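Local structure of VMB-1 (Vibrio alginolyticus, 6JV4) at residues 49-52 with 53-57; 80-83 with 84-88; 101-104 with 105-109; 201-205 with 206-210. The protein is a periplasmic subclass B1 metallo-beta-lactamase that binds two zinc ions and probably hydrolyses beta-lactam antibiotics to substituted beta-amino acids. All coordinates share one frame; numbering follows the deposited sequence.

Contact 1: residues 49-52 with 53-57; sequences AHMI and DTPWT
Met51 and Ile52 close strand 48-52 in extended conformation, and the chain then kinks at Asp53 but stays extended; the phi of 72° and psi of 150° of Asp53 are unusual for a residue with a side chain. This is the carboxyl end of an inner strand in the large mixed sheet of the metallo-beta-lactamase fold, where the loop to helix 58-70 runs beside the zinc site. The positive phi shows in the contacts: Asp53 CB sits only 3.1 Å from Ile52 O, the carbonyl just before it. Met51 and Ile52 leave opposite faces of the strand. Ile52 points away from residues 53-57, although its CB remains 3.6 Å from Asp53 N, whereas Met51 faces the side of helix 58-70 and lies along the loop, its CB 3.7 Å from Asp53 O. The carboxylate of Asp53 is buried, and its OD1 is hydrogen-bonded to Thr81 OG1. The side chain of Asp53 is about 7 Å from a zinc ion, too far to bind it, and about 5 Å from the side chain of the zinc ligand His82. Further on, Thr57 caps helix 58-70 through Gly60 N. Met51 CG stands anti to the carbonyl carbon (chi1 -66°), and the chain beyond it is extended, which carries the sulfur forward over the loop. Met51 SD thereby comes to 4.4 Å from Thr54 CG2 and 4.5 Å from Pro55 CD.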
ATOM      1  N   ALA A  49       0.537   2.473 -16.908  1.00 14.89           N
ATOM      2  CA  ALA A  49       0.255   1.703 -15.685  1.00 13.76           C
ATOM      3  C   ALA A  49       1.070   2.291 -14.549  1.00 13.82           C
ATOM      4  O   ALA A  49       2.170   2.858 -14.764  1.00 13.67           O
ATOM      5  CB  ALA A  49       0.625   0.251 -15.857  1.00 13.32           C
ATOM      6  N   HIS A  50       0.561   2.052 -13.342  1.00 12.54           N
ATOM      7  CA  HIS A  50       1.148   2.615 -12.120  1.00 12.39           C
ATOM      8  C   HIS A  50       1.071   1.574 -11.024  1.00 10.98           C
ATOM      9  O   HIS A  50       0.053   0.872 -10.955  1.00 11.85           O
ATOM     10  CB  HIS A  50       0.390   3.867 -11.736  1.00 13.16           C
ATOM     11  CG  HIS A  50       0.338   4.896 -12.812  1.00 13.81           C
ATOM     12  ND1 HIS A  50       1.248   5.922 -12.864  1.00 14.46           N
ATOM     13  CD2 HIS A  50      -0.530   5.091 -13.830  1.00 15.50           C
ATOM     14  CE1 HIS A  50       0.931   6.720 -13.885  1.00 16.15           C
ATOM     15  NE2 HIS A  50      -0.147   6.239 -14.473  1.00 15.16           N
ATOM     16  N   MET A  51       2.119   1.443 -10.237  1.00 10.54           N
ATOM     17  CA  MET A  51       2.105   0.522  -9.071  1.00 11.15           C
ATOM     18  C   MET A  51       1.764   1.283  -7.803  1.00 10.02           C
ATOM     19  O   MET A  51       2.305   2.400  -7.584  1.00 10.05           O
ATOM     20  CB  MET A  51       3.461  -0.161  -8.869  1.00 12.48           C
ATOM     21  CG  MET A  51       3.818  -1.066  -9.942  1.00 15.04           C
ATOM     22  SD  MET A  51       5.390  -1.886  -9.429  1.00 17.85           S
ATOM     23  CE  MET A  51       5.899  -2.405 -11.060  1.00 19.28           C
ATOM     24  N   ILE A  52       0.984   0.651  -6.935  1.00  9.55           N
ATOM     25  CA  ILE A  52       0.782   1.057  -5.536  1.00  9.25           C
ATOM     26  C   ILE A  52       1.406  -0.062  -4.696  1.00  8.98           C
ATOM     27  O   ILE A  52       0.837  -1.153  -4.710  1.00  8.10           O
ATOM     28  CB  ILE A  52      -0.705   1.312  -5.232  1.00  9.44           C
ATOM     29  CG1 ILE A  52      -1.260   2.443  -6.119  1.00 10.28           C
ATOM     30  CG2 ILE A  52      -0.872   1.603  -3.753  1.00 10.06           C
ATOM     31  CD1 ILE A  52      -2.740   2.606  -5.960  1.00 11.41           C
ATOM     32  N   ASP A  53       2.571   0.222  -4.124  1.00  8.63           N
ATOM     33  CA  ASP A  53       3.478  -0.742  -3.463  1.00  9.33           C
ATOM     34  C   ASP A  53       4.135  -1.626  -4.540  1.00 10.26           C
ATOM     35  O   ASP A  53       3.547  -1.893  -5.594  1.00 10.63           O
ATOM     36  CB  ASP A  53       2.816  -1.527  -2.339  1.00  8.95           C
ATOM     37  CG  ASP A  53       2.500  -0.717  -1.082  1.00  9.66           C
ATOM     38  OD1 ASP A  53       2.812   0.536  -1.040  1.00  9.93           O
ATOM     39  OD2 ASP A  53       2.080  -1.379  -0.081  1.00 11.06           O
ATOM     40  N   THR A  54       5.342  -2.071  -4.231  1.00 11.03           N
ATOM     41  CA  THR A  54       6.012  -3.134  -5.000  1.00 12.29           C
ATOM     42  C   THR A  54       5.636  -4.485  -4.399  1.00 12.34           C
ATOM     43  O   THR A  54       5.418  -4.619  -3.179  1.00 12.73           O
ATOM     44  CB  THR A  54       7.525  -2.875  -5.068  1.00 12.51           C
ATOM     45  OG1 THR A  54       8.083  -2.792  -3.752  1.00 14.33           O
ATOM     46  CG2 THR A  54       7.881  -1.618  -5.822  1.00 13.97           C
ATOM     47  N   PRO A  55       5.614  -5.534  -5.241  1.00 11.92           N
ATOM     48  CA  PRO A  55       5.597  -6.900  -4.748  1.00 12.14           C
ATOM     49  C   PRO A  55       6.754  -7.146  -3.763  1.00 12.70           C
ATOM     50  O   PRO A  55       7.768  -6.453  -3.805  1.00 12.19           O
ATOM     51  CB  PRO A  55       5.791  -7.728  -6.023  1.00 13.18           C
ATOM     52  CG  PRO A  55       5.130  -6.871  -7.061  1.00 12.97           C
ATOM     53  CD  PRO A  55       5.610  -5.474  -6.725  1.00 12.57           C
ATOM     54  N   TRP A  56       6.544  -8.084  -2.853  1.00 11.77           N
ATOM     55  CA  TRP A  56       7.464  -8.293  -1.696  1.00 12.61           C
ATOM     56  C   TRP A  56       8.795  -8.938  -2.099  1.00 15.76           C
ATOM     57  O   TRP A  56       9.748  -8.824  -1.336  1.00 20.90           O
ATOM     58  CB  TRP A  56       6.711  -9.102  -0.657  1.00 13.02           C
ATOM     59  CG  TRP A  56       7.124  -8.872   0.747  1.00 12.24           C
ATOM     60  CD1 TRP A  56       8.215  -8.234   1.250  1.00 12.04           C
ATOM     61  CD2 TRP A  56       6.357  -9.316   1.872  1.00 12.39           C
ATOM     62  NE1 TRP A  56       8.163  -8.238   2.621  1.00 13.71           N
ATOM     63  CE2 TRP A  56       7.040  -8.897   3.018  1.00 11.61           C
ATOM     64  CE3 TRP A  56       5.166 -10.025   1.983  1.00 13.09           C
ATOM     65  CZ2 TRP A  56       6.553  -9.161   4.291  1.00 13.28           C
ATOM     66  CZ3 TRP A  56       4.698 -10.301   3.252  1.00 13.51           C
ATOM     67  CH2 TRP A  56       5.372  -9.838   4.365  1.00 13.40           C
ATOM     68  N   THR A  57       8.952  -9.397  -3.320  1.00 14.17           N
ATOM     69  CA  THR A  57      10.216  -9.964  -3.808  1.00 14.64           C
ATOM     70  C   THR A  57      10.587  -9.262  -5.105  1.00 14.87           C
ATOM     71  O   THR A  57       9.698  -8.836  -5.878  1.00 14.05           O
ATOM     72  CB  THR A  57      10.217 -11.490  -3.992  1.00 18.61           C
ATOM     73  OG1 THR A  57       9.550 -11.805  -5.190  1.00 17.64           O
ATOM     74  CG2 THR A  57       9.612 -12.261  -2.842  1.00 21.93           C
TER

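Contact 2: residues 80-83 with 84-88; sequences VTHF and HEDAS. With ZN (zinc ion), chain E; ZN (zinc ion), chain F.
His82 and His84 turn their imidazoles onto one zinc ion, His82 through NE2 at 2.1 Å and His84 through ND1 at 2.0 Å, in the HxHxD motif of the metallo-beta-lactamases. Their conformations differ. His82 CG is wedged between the backbone N and the carbonyl carbon (chi1 73°), while His84 CG lies anti to the carbonyl carbon; the rings end with planes 72° apart and His84 ND1 at the edge of the His82 ring. Phe83 starts away from residues 84-88, yet its ring takes His84 CD2 over one face, 3.6 Å above the plane and offset toward the rim. Because His84 binds metal through ND1, its NE2 is available to Asp178 OD2, a second-shell hydrogen bond which, together with the metal bond at ND1, holds the ring's rotation. Asp86, on the first turn of the short helix, sends OD2 to the second zinc at 2.1 Å and leaves OD1 3.5 Å from His82 CE1, its carboxylate almost perpendicular (88°) to that ring. Ala87 CB packs against His82 ND1 at 3.6 Å. His84 O accepts from both Ala87 N and Ser88 N, which holds the turn together. His144 completes the histidine set of the first zinc, and Cys163 and His205 join Asp86 at the second. Three ligands within five residues thus reach both metals, so the position of one zinc is coupled to the other through this turn.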
ATOM      1  N   VAL A  80       4.849   4.291  -2.992  1.00  8.95           N
ATOM      2  CA  VAL A  80       5.056   3.323  -1.880  1.00  9.07           C
ATOM      3  C   VAL A  80       4.352   3.871  -0.649  1.00  8.47           C
ATOM      4  O   VAL A  80       4.416   5.100  -0.413  1.00  9.45           O
ATOM      5  CB  VAL A  80       6.548   3.024  -1.624  1.00 10.52           C
ATOM      6  CG1 VAL A  80       7.214   2.519  -2.893  1.00 11.15           C
ATOM      7  CG2 VAL A  80       7.296   4.186  -1.050  1.00 12.88           C
ATOM      8  N   THR A  81       3.630   3.022   0.062  1.00  8.25           N
ATOM      9  CA  THR A  81       2.676   3.500   1.084  1.00  8.16           C
ATOM     10  C   THR A  81       3.299   3.503   2.467  1.00  7.99           C
ATOM     11  O   THR A  81       2.636   4.076   3.368  1.00  7.84           O
ATOM     12  CB  THR A  81       1.334   2.788   0.972  1.00  8.26           C
ATOM     13  OG1 THR A  81       1.487   1.387   1.173  1.00  8.56           O
ATOM     14  CG2 THR A  81       0.689   3.118  -0.362  1.00  8.90           C
ATOM     15  N   HIS A  82       4.441   2.847   2.670  1.00  7.46           N
ATOM     16  CA  HIS A  82       5.238   3.071   3.895  1.00  8.23           C
ATOM     17  C   HIS A  82       6.644   2.531   3.703  1.00  7.81           C
ATOM     18  O   HIS A  82       6.914   2.009   2.636  1.00  8.91           O
ATOM     19  CB  HIS A  82       4.590   2.559   5.166  1.00  7.95           C
ATOM     20  CG  HIS A  82       4.544   1.097   5.375  1.00  8.08           C
ATOM     21  ND1 HIS A  82       3.718   0.293   4.647  1.00  9.44           N
ATOM     22  CD2 HIS A  82       5.148   0.305   6.298  1.00  8.41           C
ATOM     23  CE1 HIS A  82       3.802  -0.953   5.110  1.00  8.92           C
ATOM     24  NE2 HIS A  82       4.722  -0.974   6.090  1.00  8.76           N
ATOM     25  N   PHE A  83       7.528   2.818   4.656  1.00  8.80           N
ATOM     26  CA  PHE A  83       8.980   2.605   4.432  1.00  8.97           C
ATOM     27  C   PHE A  83       9.369   1.131   4.557  1.00 10.42           C
ATOM     28  O   PHE A  83      10.517   0.818   4.163  1.00 10.96           O
ATOM     29  CB  PHE A  83       9.813   3.475   5.376  1.00  8.77           C
ATOM     30  CG  PHE A  83       9.935   2.978   6.784  1.00  8.27           C
ATOM     31  CD1 PHE A  83       8.906   3.164   7.683  1.00  8.40           C
ATOM     32  CD2 PHE A  83      11.099   2.337   7.221  1.00  8.77           C
ATOM     33  CE1 PHE A  83       9.023   2.750   9.005  1.00  9.29           C
ATOM     34  CE2 PHE A  83      11.196   1.917   8.537  1.00  8.81           C
ATOM     35  CZ  PHE A  83      10.195   2.168   9.431  1.00  8.47           C
ATOM     36  N   HIS A  84       8.520   0.256   5.104  1.00 10.11           N
ATOM     37  CA  HIS A  84       8.865  -1.182   5.267  1.00 10.77           C
ATOM     38  C   HIS A  84       9.051  -1.842   3.882  1.00 11.63           C
ATOM     39  O   HIS A  84       8.464  -1.410   2.872  1.00 10.36           O
ATOM     40  CB  HIS A  84       7.840  -1.925   6.121  1.00 10.06           C
ATOM     41  CG  HIS A  84       7.820  -1.566   7.559  1.00  9.63           C
ATOM     42  ND1 HIS A  84       6.733  -1.836   8.355  1.00  9.34           N
ATOM     43  CD2 HIS A  84       8.722  -0.965   8.356  1.00  9.80           C
ATOM     44  CE1 HIS A  84       6.976  -1.448   9.591  1.00  9.70           C
ATOM     45  NE2 HIS A  84       8.207  -0.909   9.623  1.00  8.81           N
ATOM     46  N   GLU A  85       9.733  -2.999   3.848  1.00 13.55           N
ATOM     47  CA  GLU A  85      10.096  -3.731   2.611  1.00 15.54           C
ATOM     48  C   GLU A  85       8.867  -4.293   1.886  1.00 15.00           C
ATOM     49  O   GLU A  85       8.924  -4.389   0.672  1.00 15.53           O
ATOM     50  CB  GLU A  85      11.036  -4.892   2.968  1.00 19.00           C
ATOM     51  CG  GLU A  85      11.569  -5.636   1.764  1.00 25.11           C
ATOM     52  CD  GLU A  85      12.155  -7.000   2.109  1.00 31.50           C
ATOM     53  OE1 GLU A  85      12.363  -7.282   3.323  1.00 36.09           O
ATOM     54  OE2 GLU A  85      12.408  -7.761   1.175  1.00 35.71           O
ATOM     55  N   ASP A  86       7.771  -4.627   2.565  1.00 15.07           N
ATOM     56  CA  ASP A  86       6.579  -5.123   1.830  1.00 15.15           C
ATOM     57  C   ASP A  86       5.938  -4.034   0.949  1.00 16.16           C
ATOM     58  O   ASP A  86       5.132  -4.362   0.054  1.00 17.65           O
ATOM     59  CB  ASP A  86       5.547  -5.757   2.766  1.00 17.33           C
ATOM     60  CG  ASP A  86       4.996  -4.879   3.850  1.00 18.31           C
ATOM     61  OD1 ASP A  86       5.626  -3.832   4.189  1.00 19.12           O
ATOM     62  OD2 ASP A  86       3.941  -5.267   4.400  1.00 20.23           O
ATOM     63  N   ALA A  87       6.175  -2.752   1.257  1.00 13.98           N
ATOM     64  CA  ALA A  87       5.601  -1.641   0.487  1.00 13.80           C
ATOM     65  C   ALA A  87       6.648  -1.066  -0.458  1.00 15.57           C
ATOM     66  O   ALA A  87       6.247  -0.693  -1.560  1.00 13.11           O
ATOM     67  CB  ALA A  87       5.047  -0.599   1.416  1.00 13.78           C
ATOM     68  N   SER A  88       7.909  -0.931  -0.023  1.00 13.25           N
ATOM     69  CA  SER A  88       8.913  -0.064  -0.684  1.00 14.69           C
ATOM     70  C   SER A  88      10.131  -0.872  -1.147  1.00 14.36           C
ATOM     71  O   SER A  88      11.111  -0.267  -1.573  1.00 13.91           O
ATOM     72  CB  SER A  88       9.339   1.052   0.232  1.00 16.55           C
ATOM     73  OG  SER A  88      10.108   0.501   1.259  1.00 20.97           O
TER
HETATM   74 ZN    ZN E 301       4.938  -2.374   7.675  1.00 10.96          ZN
HETATM   75 ZN    ZN F 302       2.959  -5.093   6.216  1.00 21.21          ZN

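Contact 3: residues 101-104 with 105-109; sequences TYAT and SLTNK
With chi1 at 73°, Thr104 places OG1 between its own backbone N and carbonyl carbon and aims it at the open start of the helix, where it accepts from Thr107 N at 3.0 Å and 168°. Thr104 is therefore the N-cap. Its carbonyl works for the same turn, Thr104 O accepting from Asn108 N at 2.9 Å. At Thr107, OG1 stands anti to the carbonyl carbon, on the side of the cap residue, but does not meet Thr104 N directly: a water bridges them, accepting from Thr104 N at 2.9 Å and donating to Thr107 OG1 at 2.8 Å. The pattern resembles a capping box with water in place of its second direct bond; Thr107 OG1 is also bonded to Asp147 OD2. This junction opens the beta-alpha-beta unit of strand 100-104, helix 105-113 and strand 121-123, and the axes of the short strand and helix segments lie at 94° and pass 5.0 Å apart. Just before the cap residue, Ala103 CB packs on Thr107 CG2 at 3.8 Å and lies 3.7 Å from Asn108 OD1. The other arm of that amide, Asn108 ND2, bonds to Glu122 OE1 and Ser119 OG, linking the first helical turn to strand 121-123 and the loop before it.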
ATOM      1  N   THR A 101       9.431   6.940  -8.812  1.00 11.23           N
ATOM      2  CA  THR A 101       8.958   6.441  -7.506  1.00 10.69           C
ATOM      3  C   THR A 101       8.534   7.620  -6.671  1.00 10.62           C
ATOM      4  O   THR A 101       9.277   8.605  -6.548  1.00 10.89           O
ATOM      5  CB  THR A 101      10.003   5.559  -6.830  1.00 10.94           C
ATOM      6  OG1 THR A 101      11.237   6.279  -6.724  1.00 11.59           O
ATOM      7  CG2 THR A 101      10.225   4.256  -7.559  1.00 12.65           C
ATOM      8  N   TYR A 102       7.393   7.483  -6.014  1.00 10.10           N
ATOM      9  CA  TYR A 102       6.853   8.556  -5.170  1.00  9.33           C
ATOM     10  C   TYR A 102       6.745   8.072  -3.735  1.00  9.12           C
ATOM     11  O   TYR A 102       6.326   6.942  -3.523  1.00 10.07           O
ATOM     12  CB  TYR A 102       5.448   8.932  -5.614  1.00 10.71           C
ATOM     13  CG  TYR A 102       5.412   9.749  -6.880  1.00 11.38           C
ATOM     14  CD1 TYR A 102       5.365  11.134  -6.824  1.00 13.71           C
ATOM     15  CD2 TYR A 102       5.532   9.142  -8.101  1.00 14.24           C
ATOM     16  CE1 TYR A 102       5.376  11.895  -7.985  1.00 15.60           C
ATOM     17  CE2 TYR A 102       5.538   9.885  -9.274  1.00 16.88           C
ATOM     18  CZ  TYR A 102       5.435  11.262  -9.207  1.00 16.79           C
ATOM     19  OH  TYR A 102       5.415  11.956 -10.373  1.00 21.37           O
ATOM     20  N   ALA A 103       7.176   8.907  -2.806  1.00  8.56           N
ATOM     21  CA  ALA A 103       7.066   8.632  -1.361  1.00  8.82           C
ATOM     22  C   ALA A 103       6.899   9.963  -0.673  1.00  9.33           C
ATOM     23  O   ALA A 103       7.444  10.974  -1.186  1.00  9.49           O
ATOM     24  CB  ALA A 103       8.264   7.874  -0.834  1.00  9.12           C
ATOM     25  N   THR A 104       6.260   9.975   0.487  1.00  7.64           N
ATOM     26  CA  THR A 104       6.187  11.218   1.255  1.00  7.72           C
ATOM     27  C   THR A 104       7.556  11.548   1.852  1.00  7.80           C
ATOM     28  O   THR A 104       8.459  10.684   1.958  1.00  8.03           O
ATOM     29  CB  THR A 104       5.140  11.210   2.369  1.00  8.10           C
ATOM     30  OG1 THR A 104       5.654  10.369   3.408  1.00  8.77           O
ATOM     31  CG2 THR A 104       3.773  10.748   1.920  1.00  8.13           C
ATOM     32  N   SER A 105       7.677  12.806   2.266  1.00  8.65           N
ATOM     33  CA  SER A 105       8.848  13.314   3.022  1.00  8.88           C
ATOM     34  C   SER A 105       9.095  12.457   4.263  1.00  9.31           C
ATOM     35  O   SER A 105      10.276  12.267   4.651  1.00 10.42           O
ATOM     36  CB  SER A 105       8.661  14.787   3.368  1.00  9.27           C
ATOM     37  OG  SER A 105       7.483  15.023   4.121  1.00 10.29           O
ATOM     38  N   LEU A 106       8.048  12.027   4.941  1.00  8.94           N
ATOM     39  CA  LEU A 106       8.214  11.167   6.127  1.00  9.74           C
ATOM     40  C   LEU A 106       8.716   9.787   5.703  1.00  9.17           C
ATOM     41  O   LEU A 106       9.591   9.212   6.422  1.00  9.65           O
ATOM     42  CB  LEU A 106       6.896  11.019   6.894  1.00 10.96           C
ATOM     43  CG  LEU A 106       6.356  12.228   7.646  1.00 12.66           C
ATOM     44  CD1 LEU A 106       5.008  11.897   8.277  1.00 13.12           C
ATOM     45  CD2 LEU A 106       7.378  12.676   8.707  1.00 13.64           C
ATOM     46  N   THR A 107       8.176   9.202   4.648  1.00  8.85           N
ATOM     47  CA  THR A 107       8.667   7.885   4.213  1.00  8.78           C
ATOM     48  C   THR A 107      10.177   8.015   3.886  1.00  9.28           C
ATOM     49  O   THR A 107      10.986   7.128   4.255  1.00 10.37           O
ATOM     50  CB  THR A 107       7.829   7.326   3.062  1.00  8.35           C
ATOM     51  OG1 THR A 107       6.501   7.116   3.546  1.00  8.60           O
ATOM     52  CG2 THR A 107       8.445   6.070   2.502  1.00  8.45           C
ATOM     53  N   ASN A 108      10.560   9.049   3.131  1.00 10.16           N
ATOM     54  CA  ASN A 108      11.965   9.186   2.684  1.00 10.48           C
ATOM     55  C   ASN A 108      12.867   9.441   3.894  1.00 11.62           C
ATOM     56  O   ASN A 108      13.979   8.874   3.934  1.00 12.54           O
ATOM     57  CB  ASN A 108      12.122  10.258   1.614  1.00 11.10           C
ATOM     58  CG  ASN A 108      11.662   9.751   0.261  1.00 10.82           C
ATOM     59  OD1 ASN A 108      11.768   8.553  -0.064  1.00 11.00           O
ATOM     60  ND2 ASN A 108      11.146  10.680  -0.543  1.00 10.60           N
ATOM     61  N   LYS A 109      12.380  10.165   4.907  1.00 12.20           N
ATOM     62  CA  LYS A 109      13.110  10.310   6.197  1.00 11.58           C
ATOM     63  C   LYS A 109      13.447   8.913   6.726  1.00 11.49           C
ATOM     64  O   LYS A 109      14.628   8.688   7.155  1.00 12.79           O
ATOM     65  CB  LYS A 109      12.325  11.115   7.223  1.00 12.87           C
ATOM     66  CG  LYS A 109      12.975  11.133   8.611  1.00 13.35           C
ATOM     67  CD  LYS A 109      12.194  11.870   9.620  1.00 14.68           C
ATOM     68  CE  LYS A 109      10.968  11.130  10.126  1.00 16.36           C
ATOM     69  NZ  LYS A 109      10.240  11.936  11.135  1.00 17.45           N
TER
HETATM   70  O   HOH W   1       5.054   7.423   1.178  1.00  8.51           O

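Contact 4: residues 201-205 with 206-210; sequences VVPGH and GEVGD. With ZN (zinc ion), chain F.
Val201 N donates to Gly209 O at 2.8 Å with an almost straight N-H...O angle of 173°, and Val201 O accepts from Gly209 N at 3.1 Å. The two bonds make a single antiparallel bridge of the hydrogen-bonded kind, in which the chain folds back on strand 200-203, an outermost strand of the five-stranded mixed sheet of the metallo-beta-lactamase fold. Val208 CA also lies 3.6 Å from Val201 O, as a CA-H...O contact, and on the far side of the bridge Val201 CG2 comes to 3.5 Å from Asp210 O. Beside the bridge, Val202 and Val208 point the same way and touch through CG2 and CG1 at 4.1 Å. Pro203 projects into the bend, its CG 3.3 Å from Glu207 O. The reversal passes through Gly206, whose phi of 82° with an extended psi would press any CB against His205 O, so the turn calls for glycine. A water spans the loop, donating to both Pro203 O and Gly206 O at 2.8 Å. Farther along, the side chain of Asp210 caps a backbone N in the turn leading into helix 212-226, and its OD1 also bonds to Ser212 OG. His205 leaves the turn on the side away from residues 206-210. Gly37 O holds its ND1, orienting the ring toward the zinc that Asp86 and Cys163 also bind, with His205 NE2 2.1 Å from the metal.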
ATOM      1  N   VAL A 201     -12.051  -2.072   0.395  1.00  8.84           N
ATOM      2  CA  VAL A 201     -10.864  -1.653   1.162  1.00  8.28           C
ATOM      3  C   VAL A 201      -9.828  -2.775   1.060  1.00  7.85           C
ATOM      4  O   VAL A 201     -10.170  -3.957   1.294  1.00  8.19           O
ATOM      5  CB  VAL A 201     -11.241  -1.363   2.622  1.00  8.63           C
ATOM      6  CG1 VAL A 201      -9.987  -1.033   3.428  1.00  8.51           C
ATOM      7  CG2 VAL A 201     -12.282  -0.269   2.719  1.00  8.47           C
ATOM      8  N   VAL A 202      -8.650  -2.435   0.542  1.00  7.91           N
ATOM      9  CA  VAL A 202      -7.567  -3.425   0.381  1.00  7.73           C
ATOM     10  C   VAL A 202      -6.604  -3.260   1.546  1.00  7.54           C
ATOM     11  O   VAL A 202      -5.941  -2.217   1.630  1.00  8.72           O
ATOM     12  CB  VAL A 202      -6.860  -3.241  -0.976  1.00  8.09           C
ATOM     13  CG1 VAL A 202      -5.754  -4.255  -1.126  1.00  7.85           C
ATOM     14  CG2 VAL A 202      -7.837  -3.319  -2.143  1.00  9.16           C
ATOM     15  N   PRO A 203      -6.514  -4.246   2.460  1.00  7.82           N
ATOM     16  CA  PRO A 203      -5.520  -4.215   3.511  1.00  7.87           C
ATOM     17  C   PRO A 203      -4.173  -4.649   2.946  1.00  7.83           C
ATOM     18  O   PRO A 203      -4.086  -5.293   1.920  1.00  8.19           O
ATOM     19  CB  PRO A 203      -6.060  -5.177   4.537  1.00  8.06           C
ATOM     20  CG  PRO A 203      -6.668  -6.275   3.666  1.00  7.75           C
ATOM     21  CD  PRO A 203      -7.273  -5.521   2.499  1.00  7.23           C
ATOM     22  N   GLY A 204      -3.114  -4.232   3.646  1.00  8.44           N
ATOM     23  CA  GLY A 204      -1.745  -4.611   3.272  1.00  8.47           C
ATOM     24  C   GLY A 204      -1.534  -6.105   3.300  1.00  8.42           C
ATOM     25  O   GLY A 204      -0.711  -6.615   2.488  1.00  8.95           O
ATOM     26  N   HIS A 205      -2.163  -6.790   4.238  1.00  8.79           N
ATOM     27  CA  HIS A 205      -2.129  -8.270   4.370  1.00  9.11           C
ATOM     28  C   HIS A 205      -3.537  -8.808   4.480  1.00  9.51           C
ATOM     29  O   HIS A 205      -4.388  -8.147   5.078  1.00 10.38           O
ATOM     30  CB  HIS A 205      -1.304  -8.706   5.603  1.00  9.51           C
ATOM     31  CG  HIS A 205       0.038  -8.076   5.637  1.00  9.81           C
ATOM     32  ND1 HIS A 205       1.016  -8.412   4.736  1.00 11.78           N
ATOM     33  CD2 HIS A 205       0.569  -7.091   6.382  1.00 13.63           C
ATOM     34  CE1 HIS A 205       2.070  -7.651   4.908  1.00 12.61           C
ATOM     35  NE2 HIS A 205       1.829  -6.848   5.882  1.00 13.09           N
ATOM     36  N   GLY A 206      -3.783 -10.045   4.040  1.00  9.61           N
ATOM     37  CA  GLY A 206      -5.112 -10.639   4.210  1.00 10.16           C
ATOM     38  C   GLY A 206      -6.145 -10.239   3.159  1.00 10.02           C
ATOM     39  O   GLY A 206      -5.801  -9.704   2.107  1.00  9.95           O
ATOM     40  N   GLU A 207      -7.387 -10.645   3.403  1.00 11.23           N
ATOM     41  CA  GLU A 207      -8.482 -10.548   2.424  1.00 13.50           C
ATOM     42  C   GLU A 207      -8.950  -9.107   2.297  1.00 11.45           C
ATOM     43  O   GLU A 207      -9.121  -8.399   3.314  1.00 11.51           O
ATOM     44  CB  GLU A 207      -9.694 -11.412   2.795  1.00 17.75           C
ATOM     45  CG  GLU A 207      -9.456 -12.889   2.681  1.00 25.83           C
ATOM     46  CD  GLU A 207     -10.573 -13.687   3.355  1.00 32.73           C
ATOM     47  OE1 GLU A 207     -10.285 -14.361   4.387  1.00 43.16           O
ATOM     48  OE2 GLU A 207     -11.725 -13.572   2.882  1.00 34.77           O
ATOM     49  N   VAL A 208      -9.270  -8.756   1.074  1.00 11.00           N
ATOM     50  CA  VAL A 208      -9.980  -7.482   0.788  1.00 10.62           C
ATOM     51  C   VAL A 208     -11.351  -7.566   1.464  1.00 10.01           C
ATOM     52  O   VAL A 208     -11.905  -8.676   1.618  1.00 10.54           O
ATOM     53  CB  VAL A 208     -10.113  -7.214  -0.716  1.00 11.89           C
ATOM     54  CG1 VAL A 208      -8.746  -7.205  -1.369  1.00 13.35           C
ATOM     55  CG2 VAL A 208     -11.045  -8.172  -1.439  1.00 15.35           C
ATOM     56  N   GLY A 209     -11.926  -6.426   1.736  1.00  9.42           N
ATOM     57  CA  GLY A 209     -13.291  -6.351   2.270  1.00  9.87           C
ATOM     58  C   GLY A 209     -13.901  -4.990   2.050  1.00  9.00           C
ATOM     59  O   GLY A 209     -13.565  -4.330   1.066  1.00  9.74           O
ATOM     60  N   ASP A 210     -14.882  -4.689   2.869  1.00  9.94           N
ATOM     61  CA  ASP A 210     -15.670  -3.454   2.725  1.00 10.53           C
ATOM     62  C   ASP A 210     -15.186  -2.458   3.756  1.00  9.29           C
ATOM     63  O   ASP A 210     -14.150  -2.670   4.395  1.00  9.08           O
ATOM     64  CB  ASP A 210     -17.154  -3.787   2.822  1.00 12.85           C
ATOM     65  CG  ASP A 210     -17.619  -4.244   4.179  1.00 14.94           C
ATOM     66  OD1 ASP A 210     -16.838  -4.262   5.120  1.00 13.40           O
ATOM     67  OD2 ASP A 210     -18.828  -4.621   4.267  1.00 20.24           O
TER
HETATM   68 ZN    ZN F 302       2.959  -5.093   6.216  1.00 21.21          ZN
HETATM   69  O   HOH W   2      -3.704  -8.028   1.409  1.00  9.87           O

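How the contacts relate
Contacts 1, 2 and 3 follow three neighbouring parallel strands of the seven-stranded sheet, each at its carboxyl end; contact 4 belongs to the other sheet. Contacts 1, 2 and 3 are buried, contact 4 only partly; contacts 1 and 2 touch directly, Thr54 N being 3.1 Å from Ala87 O, a probable hydrogen bond. Val80 N similarly meets Tyr102 O, tying contact 2 to contact 3. Contacts 2 and 4 share a zinc across the two sheets, with Asp86 OD2 3.0 Å from His205 NE2. Metal coordination dominates 80-88 and the end of 201-205; 49-57 combines apolar packing with the buried carboxylate of Asp53; 101-109 is a helix cap. The centres of contacts 3 and 4 lie about 23 Å apart.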